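Local coordinates for transcription termination factor NusA (Planctomyces limnophilus, PDB 4MTN), which probably takes part in both transcription termination and antitermination, binding the core RNA polymerase and nascent RNA, at residues 277-291 with 307-319. Numbering follows the deposited sequence.
Sequences GRVLVLVRDDQLSLA and GWDIDVMTREELD
Asp311 OD2 lies over one face of the Arg278 guanidinium, offset toward its rim and 4.0 Å from Arg278 NH1, with the two planes 82° apart; no N-H points at it, and only the charges attract. Asp309 OD2 comes in obliquely and takes a weak, bent salt-bridge bond from Arg278 NE at 3.4 Å. Arg278 runs side by side with both aspartates, its CG turned opposite the backbone N (chi1 169°), and its NH2 reaches on to a firmer partner, Asp353. A leucine here would probably leave Asp309 and Asp311 without the positive charge beside them, and Asp353 without its salt-bridge partner. At the strand entrance the Trp308 ring has Arg278 C at its edge, in plane, while Val279 CG2 meets Trp308 CE3 obliquely at 3.6 Å. Farther along, Leu282 CD1 abuts the edge of the Arg315 guanidinium in its plane.

Strands 278-282 and 309-313 run parallel. Asp309 N binds Gly277 O, Val279 N donates to Asp309 O, and Val279 O accepts from Asp311 N; Val281 bonds in the same way between Asp311 and Met313. Val283 N to Met313 O, 2.8 Å, closes the series.

On the same side as Arg278, Leu280 CD2 meets Leu318 CD1 tip to tip, and Leu282 CD2 packs across Leu318 CD2 at 3.7 Å. The other side is apolar: Val281 CG2 touches Ile310 CG2, and Val312 CG1 packs against Leu288 CD1 and Ala291 CB, with helices 254-261 and 297-306 adding to this layer. Thr314 and Glu317 form a capping box as the chain enters helix 316-330. Two parallel strands joined through helices 285-292 and 297-306, with strand 269-273 antiparallel beside 278-282, match the type II KH fold of NusA's second KH domain.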
ATOM      1  N   GLY A 277      16.292  -7.798 -13.945  1.00 56.88           N
ATOM      2  CA  GLY A 277      15.665  -6.620 -13.370  1.00 61.16           C
ATOM      3  C   GLY A 277      16.505  -6.090 -12.226  1.00 65.25           C
ATOM      4  O   GLY A 277      15.983  -5.657 -11.198  1.00 61.36           O
ATOM      5  N   ARG A 278      17.820  -6.125 -12.415  1.00 72.17           N
ATOM      6  CA  ARG A 278      18.763  -5.837 -11.344  1.00 74.16           C
ATOM      7  C   ARG A 278      19.791  -4.783 -11.743  1.00 77.66           C
ATOM      8  O   ARG A 278      20.353  -4.832 -12.835  1.00 83.46           O
ATOM      9  CB  ARG A 278      19.473  -7.127 -10.922  1.00 76.55           C
ATOM     10  CG  ARG A 278      20.657  -6.929  -9.993  1.00 81.22           C
ATOM     11  CD  ARG A 278      21.446  -8.218  -9.838  1.00 86.32           C
ATOM     12  NE  ARG A 278      20.610  -9.317  -9.363  1.00 88.28           N
ATOM     13  CZ  ARG A 278      21.000 -10.587  -9.324  1.00 90.58           C
ATOM     14  NH1 ARG A 278      22.214 -10.923  -9.737  1.00 92.51           N
ATOM     15  NH2 ARG A 278      20.174 -11.523  -8.877  1.00 89.98           N
ATOM     16  N   VAL A 279      20.025  -3.826 -10.852  1.00 72.69           N
ATOM     17  CA  VAL A 279      21.098  -2.858 -11.039  1.00 69.97           C
ATOM     18  C   VAL A 279      22.309  -3.284 -10.220  1.00 69.61           C
ATOM     19  O   VAL A 279      22.219  -3.451  -9.003  1.00 70.39           O
ATOM     20  CB  VAL A 279      20.673  -1.433 -10.629  1.00 65.98           C
ATOM     21  CG1 VAL A 279      21.878  -0.505 -10.603  1.00 65.06           C
ATOM     22  CG2 VAL A 279      19.611  -0.903 -11.576  1.00 64.08           C
ATOM     23  N   LEU A 280      23.441  -3.469 -10.890  1.00 70.68           N
ATOM     24  CA  LEU A 280      24.661  -3.885 -10.213  1.00 75.58           C
ATOM     25  C   LEU A 280      25.509  -2.674  -9.836  1.00 76.57           C
ATOM     26  O   LEU A 280      26.032  -1.975 -10.703  1.00 79.05           O
ATOM     27  CB  LEU A 280      25.461  -4.845 -11.095  1.00 79.48           C
ATOM     28  CG  LEU A 280      26.602  -5.605 -10.419  1.00 81.91           C
ATOM     29  CD1 LEU A 280      26.076  -6.425  -9.251  1.00 83.22           C
ATOM     30  CD2 LEU A 280      27.315  -6.495 -11.424  1.00 83.06           C
ATOM     31  N   VAL A 281      25.639  -2.435  -8.535  1.00 72.58           N
ATOM     32  CA  VAL A 281      26.362  -1.271  -8.037  1.00 71.23           C
ATOM     33  C   VAL A 281      27.727  -1.653  -7.470  1.00 71.37           C
ATOM     34  O   VAL A 281      27.820  -2.447  -6.533  1.00 70.79           O
ATOM     35  CB  VAL A 281      25.549  -0.534  -6.955  1.00 69.10           C
ATOM     36  CG1 VAL A 281      26.405   0.513  -6.261  1.00 70.23           C
ATOM     37  CG2 VAL A 281      24.309   0.102  -7.566  1.00 67.54           C
ATOM     38  N   LEU A 282      28.781  -1.083  -8.047  1.00 71.05           N
ATOM     39  CA  LEU A 282      30.144  -1.350  -7.599  1.00 72.74           C
ATOM     40  C   LEU A 282      30.597  -0.331  -6.557  1.00 76.06           C
ATOM     41  O   LEU A 282      30.540   0.879  -6.785  1.00 73.92           O
ATOM     42  CB  LEU A 282      31.104  -1.357  -8.788  1.00 74.21           C
ATOM     43  CG  LEU A 282      30.918  -2.528  -9.753  1.00 73.55           C
ATOM     44  CD1 LEU A 282      31.896  -2.436 -10.912  1.00 77.72           C
ATOM     45  CD2 LEU A 282      31.079  -3.846  -9.015  1.00 72.03           C
ATOM     46  N   VAL A 283      31.055  -0.834  -5.416  1.00 76.97           N
ATOM     47  CA  VAL A 283      31.400   0.010  -4.278  1.00 75.74           C
ATOM     48  C   VAL A 283      32.707  -0.446  -3.629  1.00 81.92           C
ATOM     49  O   VAL A 283      32.914  -1.638  -3.407  1.00 86.70           O
ATOM     50  CB  VAL A 283      30.261   0.008  -3.231  1.00 72.65           C
ATOM     51  CG1 VAL A 283      30.759   0.466  -1.877  1.00 72.90           C
ATOM     52  CG2 VAL A 283      29.104   0.879  -3.700  1.00 70.79           C
ATOM     53  N   ARG A 284      33.585   0.508  -3.330  1.00 82.52           N
ATOM     54  CA  ARG A 284      34.873   0.208  -2.709  1.00 84.30           C
ATOM     55  C   ARG A 284      34.696  -0.341  -1.295  1.00 83.42           C
ATOM     56  O   ARG A 284      33.655  -0.145  -0.670  1.00 80.20           O
ATOM     57  CB  ARG A 284      35.756   1.458  -2.688  1.00 88.53           C
ATOM     58  CG  ARG A 284      35.053   2.701  -2.170  1.00 89.98           C
ATOM     59  CD  ARG A 284      35.946   3.929  -2.262  1.00 93.55           C
ATOM     60  NE  ARG A 284      35.254   5.136  -1.824  1.00 96.18           N
ATOM     61  CZ  ARG A 284      35.777   6.357  -1.867  1.00 99.23           C
ATOM     62  NH1 ARG A 284      37.005   6.539  -2.332  1.00104.39           N
ATOM     63  NH2 ARG A 284      35.071   7.398  -1.446  1.00 97.90           N
ATOM     64  N   ASP A 285      35.724  -1.029  -0.804  1.00 87.83           N
ATOM     65  CA  ASP A 285      35.655  -1.770   0.455  1.00 90.81           C
ATOM     66  C   ASP A 285      35.206  -0.939   1.657  1.00 91.20           C
ATOM     67  O   ASP A 285      34.354  -1.374   2.431  1.00 87.06           O
ATOM     68  CB  ASP A 285      37.015  -2.400   0.761  1.00 96.37           C
ATOM     69  CG  ASP A 285      37.504  -3.299  -0.355  1.00 99.76           C
ATOM     70  OD1 ASP A 285      37.098  -4.479  -0.391  1.00100.14           O
ATOM     71  OD2 ASP A 285      38.295  -2.824  -1.198  1.00102.80           O
ATOM     72  N   ASP A 286      35.778   0.251   1.814  1.00 96.96           N
ATOM     73  CA  ASP A 286      35.468   1.092   2.967  1.00100.88           C
ATOM     74  C   ASP A 286      34.038   1.626   2.922  1.00 98.05           C
ATOM     75  O   ASP A 286      33.462   1.972   3.954  1.00 99.29           O
ATOM     76  CB  ASP A 286      36.463   2.253   3.068  1.00109.22           C
ATOM     77  CG  ASP A 286      36.680   2.959   1.742  1.00114.43           C
ATOM     78  OD1 ASP A 286      35.721   3.064   0.951  1.00117.24           O
ATOM     79  OD2 ASP A 286      37.817   3.414   1.491  1.00117.83           O
ATOM     80  N   GLN A 287      33.469   1.693   1.722  1.00 95.05           N
ATOM     81  CA  GLN A 287      32.106   2.184   1.549  1.00 92.70           C
ATOM     82  C   GLN A 287      31.085   1.049   1.501  1.00 89.77           C
ATOM     83  O   GLN A 287      29.885   1.294   1.391  1.00 88.82           O
ATOM     84  CB  GLN A 287      32.004   3.026   0.275  1.00 94.66           C
ATOM     85  CG  GLN A 287      32.665   4.393   0.357  1.00 98.95           C
ATOM     86  CD  GLN A 287      31.785   5.432   1.028  1.00101.90           C
ATOM     87  OE1 GLN A 287      31.331   6.381   0.387  1.00104.95           O
ATOM     88  NE2 GLN A 287      31.548   5.264   2.323  1.00102.31           N
ATOM     89  N   LEU A 288      31.566  -0.187   1.588  1.00 87.63           N
ATOM     90  CA  LEU A 288      30.709  -1.362   1.444  1.00 80.50           C
ATOM     91  C   LEU A 288      29.684  -1.484   2.570  1.00 79.73           C
ATOM     92  O   LEU A 288      28.514  -1.774   2.321  1.00 77.38           O
ATOM     93  CB  LEU A 288      31.560  -2.633   1.382  1.00 79.28           C
ATOM     94  CG  LEU A 288      30.812  -3.963   1.247  1.00 74.37           C
ATOM     95  CD1 LEU A 288      30.019  -4.007  -0.049  1.00 71.82           C
ATOM     96  CD2 LEU A 288      31.782  -5.134   1.328  1.00 72.91           C
ATOM     97  N   SER A 289      30.129  -1.266   3.803  1.00 82.13           N
ATOM     98  CA  SER A 289      29.254  -1.382   4.966  1.00 80.27           C
ATOM     99  C   SER A 289      28.200  -0.281   4.991  1.00 75.98           C
ATOM    100  O   SER A 289      27.049  -0.516   5.358  1.00 71.32           O
ATOM    101  CB  SER A 289      30.074  -1.347   6.258  1.00 83.09           C
ATOM    102  OG  SER A 289      29.233  -1.373   7.399  1.00 82.67           O
ATOM    103  N   LEU A 290      28.602   0.923   4.598  1.00 77.78           N
ATOM    104  CA  LEU A 290      27.700   2.066   4.599  1.00 75.23           C
ATOM    105  C   LEU A 290      26.657   1.924   3.494  1.00 76.37           C
ATOM    106  O   LEU A 290      25.505   2.335   3.654  1.00 74.27           O
ATOM    107  CB  LEU A 290      28.492   3.366   4.433  1.00 76.22           C
ATOM    108  CG  LEU A 290      27.885   4.659   4.984  1.00 75.53           C
ATOM    109  CD1 LEU A 290      28.985   5.661   5.298  1.00 79.72           C
ATOM    110  CD2 LEU A 290      26.891   5.259   4.004  1.00 73.08           C
ATOM    111  N   ALA A 291      27.070   1.337   2.374  1.00 75.80           N
ATOM    112  CA  ALA A 291      26.183   1.132   1.236  1.00 71.98           C
ATOM    113  C   ALA A 291      25.026   0.209   1.604  1.00 76.36           C
ATOM    114  O   ALA A 291      23.872   0.502   1.301  1.00 77.20           O
ATOM    115  CB  ALA A 291      26.958   0.567   0.052  1.00 70.00           C
ATOM    116  N   GLY A 307      13.211   1.319  -8.079  1.00 56.15           N
ATOM    117  CA  GLY A 307      12.289   0.404  -8.725  1.00 56.33           C
ATOM    118  C   GLY A 307      13.009  -0.782  -9.337  1.00 59.90           C
ATOM    119  O   GLY A 307      12.426  -1.553 -10.099  1.00 57.98           O
ATOM    120  N   TRP A 308      14.287  -0.920  -9.001  1.00 63.32           N
ATOM    121  CA  TRP A 308      15.090  -2.045  -9.462  1.00 65.76           C
ATOM    122  C   TRP A 308      15.670  -2.802  -8.275  1.00 65.71           C
ATOM    123  O   TRP A 308      15.470  -2.413  -7.123  1.00 64.67           O
ATOM    124  CB  TRP A 308      16.218  -1.566 -10.379  1.00 66.76           C
ATOM    125  CG  TRP A 308      15.762  -1.115 -11.734  1.00 71.41           C
ATOM    126  CD1 TRP A 308      14.876  -0.115 -12.011  1.00 72.24           C
ATOM    127  CD2 TRP A 308      16.186  -1.636 -13.000  1.00 75.93           C
ATOM    128  NE1 TRP A 308      14.714   0.013 -13.370  1.00 74.25           N
ATOM    129  CE2 TRP A 308      15.508  -0.909 -14.000  1.00 77.76           C
ATOM    130  CE3 TRP A 308      17.069  -2.649 -13.384  1.00 77.07           C
ATOM    131  CZ2 TRP A 308      15.686  -1.164 -15.358  1.00 80.14           C
ATOM    132  CZ3 TRP A 308      17.246  -2.900 -14.734  1.00 79.42           C
ATOM    133  CH2 TRP A 308      16.557  -2.161 -15.704  1.00 80.50           C
ATOM    134  N   ASP A 309      16.392  -3.880  -8.558  1.00 65.43           N
ATOM    135  CA  ASP A 309      17.065  -4.640  -7.513  1.00 67.52           C
ATOM    136  C   ASP A 309      18.543  -4.277  -7.483  1.00 68.83           C
ATOM    137  O   ASP A 309      19.271  -4.522  -8.443  1.00 70.44           O
ATOM    138  CB  ASP A 309      16.885  -6.144  -7.732  1.00 73.63           C
ATOM    139  CG  ASP A 309      17.660  -6.975  -6.728  1.00 78.01           C
ATOM    140  OD1 ASP A 309      17.257  -7.011  -5.546  1.00 79.01           O
ATOM    141  OD2 ASP A 309      18.671  -7.596  -7.122  1.00 79.69           O
ATOM    142  N   ILE A 310      18.983  -3.683  -6.380  1.00 67.69           N
ATOM    143  CA  ILE A 310      20.362  -3.235  -6.260  1.00 62.19           C
ATOM    144  C   ILE A 310      21.235  -4.282  -5.577  1.00 61.91           C
ATOM    145  O   ILE A 310      20.959  -4.698  -4.451  1.00 57.82           O
ATOM    146  CB  ILE A 310      20.456  -1.911  -5.481  1.00 57.66           C
ATOM    147  CG1 ILE A 310      19.691  -0.809  -6.215  1.00 54.73           C
ATOM    148  CG2 ILE A 310      21.908  -1.511  -5.277  1.00 55.95           C
ATOM    149  CD1 ILE A 310      19.778   0.544  -5.543  1.00 52.34           C
ATOM    150  N   ASP A 311      22.287  -4.707  -6.268  1.00 67.17           N
ATOM    151  CA  ASP A 311      23.242  -5.659  -5.713  1.00 71.52           C
ATOM    152  C   ASP A 311      24.595  -4.980  -5.527  1.00 68.38           C
ATOM    153  O   ASP A 311      25.259  -4.628  -6.502  1.00 68.92           O
ATOM    154  CB  ASP A 311      23.374  -6.882  -6.623  1.00 78.90           C
ATOM    155  CG  ASP A 311      23.870  -8.110  -5.883  1.00 79.85           C
ATOM    156  OD1 ASP A 311      24.472  -7.956  -4.800  1.00 80.23           O
ATOM    157  OD2 ASP A 311      23.655  -9.232  -6.388  1.00 83.89           O
ATOM    158  N   VAL A 312      24.999  -4.796  -4.274  1.00 67.11           N
ATOM    159  CA  VAL A 312      26.229  -4.070  -3.972  1.00 68.17           C
ATOM    160  C   VAL A 312      27.423  -5.000  -3.781  1.00 72.66           C
ATOM    161  O   VAL A 312      27.436  -5.841  -2.882  1.00 75.49           O
ATOM    162  CB  VAL A 312      26.070  -3.200  -2.713  1.00 63.46           C
ATOM    163  CG1 VAL A 312      27.401  -2.572  -2.330  1.00 66.30           C
ATOM    164  CG2 VAL A 312      25.024  -2.129  -2.946  1.00 61.20           C
HETATM  165  N   MSE A 313      28.422  -4.837  -4.641  1.00 75.30           N
HETATM  166  CA  MSE A 313      29.658  -5.605  -4.561  1.00 80.12           C
HETATM  167  C   MSE A 313      30.859  -4.699  -4.795  1.00 80.50           C
HETATM  168  O   MSE A 313      30.708  -3.558  -5.231  1.00 78.62           O
HETATM  169  CB  MSE A 313      29.665  -6.743  -5.587  1.00 82.90           C
HETATM  170  CG  MSE A 313      28.495  -7.704  -5.487  1.00 86.19           C
HETATM  171 SE   MSE A 313      28.517  -9.020  -6.923  1.00159.46          SE
HETATM  172  CE  MSE A 313      30.167  -9.943  -6.452  1.00105.93           C
ATOM    173  N   THR A 314      32.052  -5.206  -4.502  1.00 81.35           N
ATOM    174  CA  THR A 314      33.273  -4.513  -4.889  1.00 85.51           C
ATOM    175  C   THR A 314      33.653  -4.977  -6.290  1.00 87.61           C
ATOM    176  O   THR A 314      32.986  -5.840  -6.861  1.00 85.87           O
ATOM    177  CB  THR A 314      34.433  -4.779  -3.910  1.00 87.94           C
ATOM    178  OG1 THR A 314      34.926  -6.112  -4.094  1.00 88.83           O
ATOM    179  CG2 THR A 314      33.971  -4.603  -2.472  1.00 87.36           C
ATOM    180  N   ARG A 315      34.719  -4.414  -6.845  1.00 90.48           N
ATOM    181  CA  ARG A 315      35.160  -4.805  -8.178  1.00 94.65           C
ATOM    182  C   ARG A 315      35.927  -6.122  -8.129  1.00100.31           C
ATOM    183  O   ARG A 315      35.794  -6.963  -9.017  1.00 98.51           O
ATOM    184  CB  ARG A 315      36.025  -3.713  -8.809  1.00 97.00           C
ATOM    185  CG  ARG A 315      36.417  -3.998 -10.251  1.00100.71           C
ATOM    186  CD  ARG A 315      35.200  -3.995 -11.164  1.00102.57           C
ATOM    187  NE  ARG A 315      35.462  -4.667 -12.434  1.00109.47           N
ATOM    188  CZ  ARG A 315      34.610  -4.697 -13.456  1.00113.22           C
ATOM    189  NH1 ARG A 315      33.437  -4.086 -13.361  1.00112.33           N
ATOM    190  NH2 ARG A 315      34.932  -5.335 -14.573  1.00116.41           N
ATOM    191  N   GLU A 316      36.724  -6.294  -7.080  1.00109.01           N
ATOM    192  CA  GLU A 316      37.555  -7.482  -6.928  1.00113.47           C
ATOM    193  C   GLU A 316      36.718  -8.736  -6.707  1.00112.65           C
ATOM    194  O   GLU A 316      36.998  -9.786  -7.284  1.00117.87           O
ATOM    195  CB  GLU A 316      38.541  -7.304  -5.770  1.00120.78           C
ATOM    196  CG  GLU A 316      39.680  -6.332  -6.055  1.00128.51           C
ATOM    197  CD  GLU A 316      39.236  -4.882  -6.042  1.00132.34           C
ATOM    198  OE1 GLU A 316      38.162  -4.591  -5.474  1.00130.48           O
ATOM    199  OE2 GLU A 316      39.962  -4.033  -6.603  1.00136.05           O
ATOM    200  N   GLU A 317      35.689  -8.623  -5.873  1.00102.59           N
ATOM    201  CA  GLU A 317      34.836  -9.768  -5.576  1.00 98.91           C
ATOM    202  C   GLU A 317      33.847 -10.017  -6.710  1.00 91.81           C
ATOM    203  O   GLU A 317      33.227 -11.077  -6.778  1.00 90.55           O
ATOM    204  CB  GLU A 317      34.095  -9.567  -4.252  1.00100.67           C
ATOM    205  CG  GLU A 317      32.939  -8.587  -4.308  1.00100.55           C
ATOM    206  CD  GLU A 317      32.367  -8.294  -2.934  1.00102.04           C
ATOM    207  OE1 GLU A 317      33.095  -8.477  -1.936  1.00102.95           O
ATOM    208  OE2 GLU A 317      31.190  -7.885  -2.850  1.00102.19           O
ATOM    209  N   LEU A 318      33.704  -9.037  -7.598  1.00 88.37           N
ATOM    210  CA  LEU A 318      32.900  -9.222  -8.800  1.00 83.07           C
ATOM    211  C   LEU A 318      33.665 -10.062  -9.814  1.00 86.13           C
ATOM    212  O   LEU A 318      33.115 -10.991 -10.401  1.00 85.79           O
ATOM    213  CB  LEU A 318      32.511  -7.879  -9.418  1.00 77.52           C
ATOM    214  CG  LEU A 318      31.778  -7.983 -10.759  1.00 71.86           C
ATOM    215  CD1 LEU A 318      30.448  -8.707 -10.593  1.00 66.48           C
ATOM    216  CD2 LEU A 318      31.573  -6.610 -11.382  1.00 70.59           C
ATOM    217  N   ASP A 319      34.937  -9.728 -10.012  1.00 91.38           N
ATOM    218  CA  ASP A 319      35.802 -10.474 -10.920  1.00 97.62           C
ATOM    219  C   ASP A 319      35.907 -11.930 -10.485  1.00 95.32           C
ATOM    220  O   ASP A 319      35.954 -12.837 -11.314  1.00 93.99           O
ATOM    221  CB  ASP A 319      37.195  -9.841 -10.981  1.00107.21           C
ATOM    222  CG  ASP A 319      37.156  -8.385 -11.401  1.00110.84           C
ATOM    223  OD1 ASP A 319      36.229  -8.004 -12.145  1.00111.59           O
ATOM    224  OD2 ASP A 319      38.054  -7.623 -10.986  1.00113.49           O
TER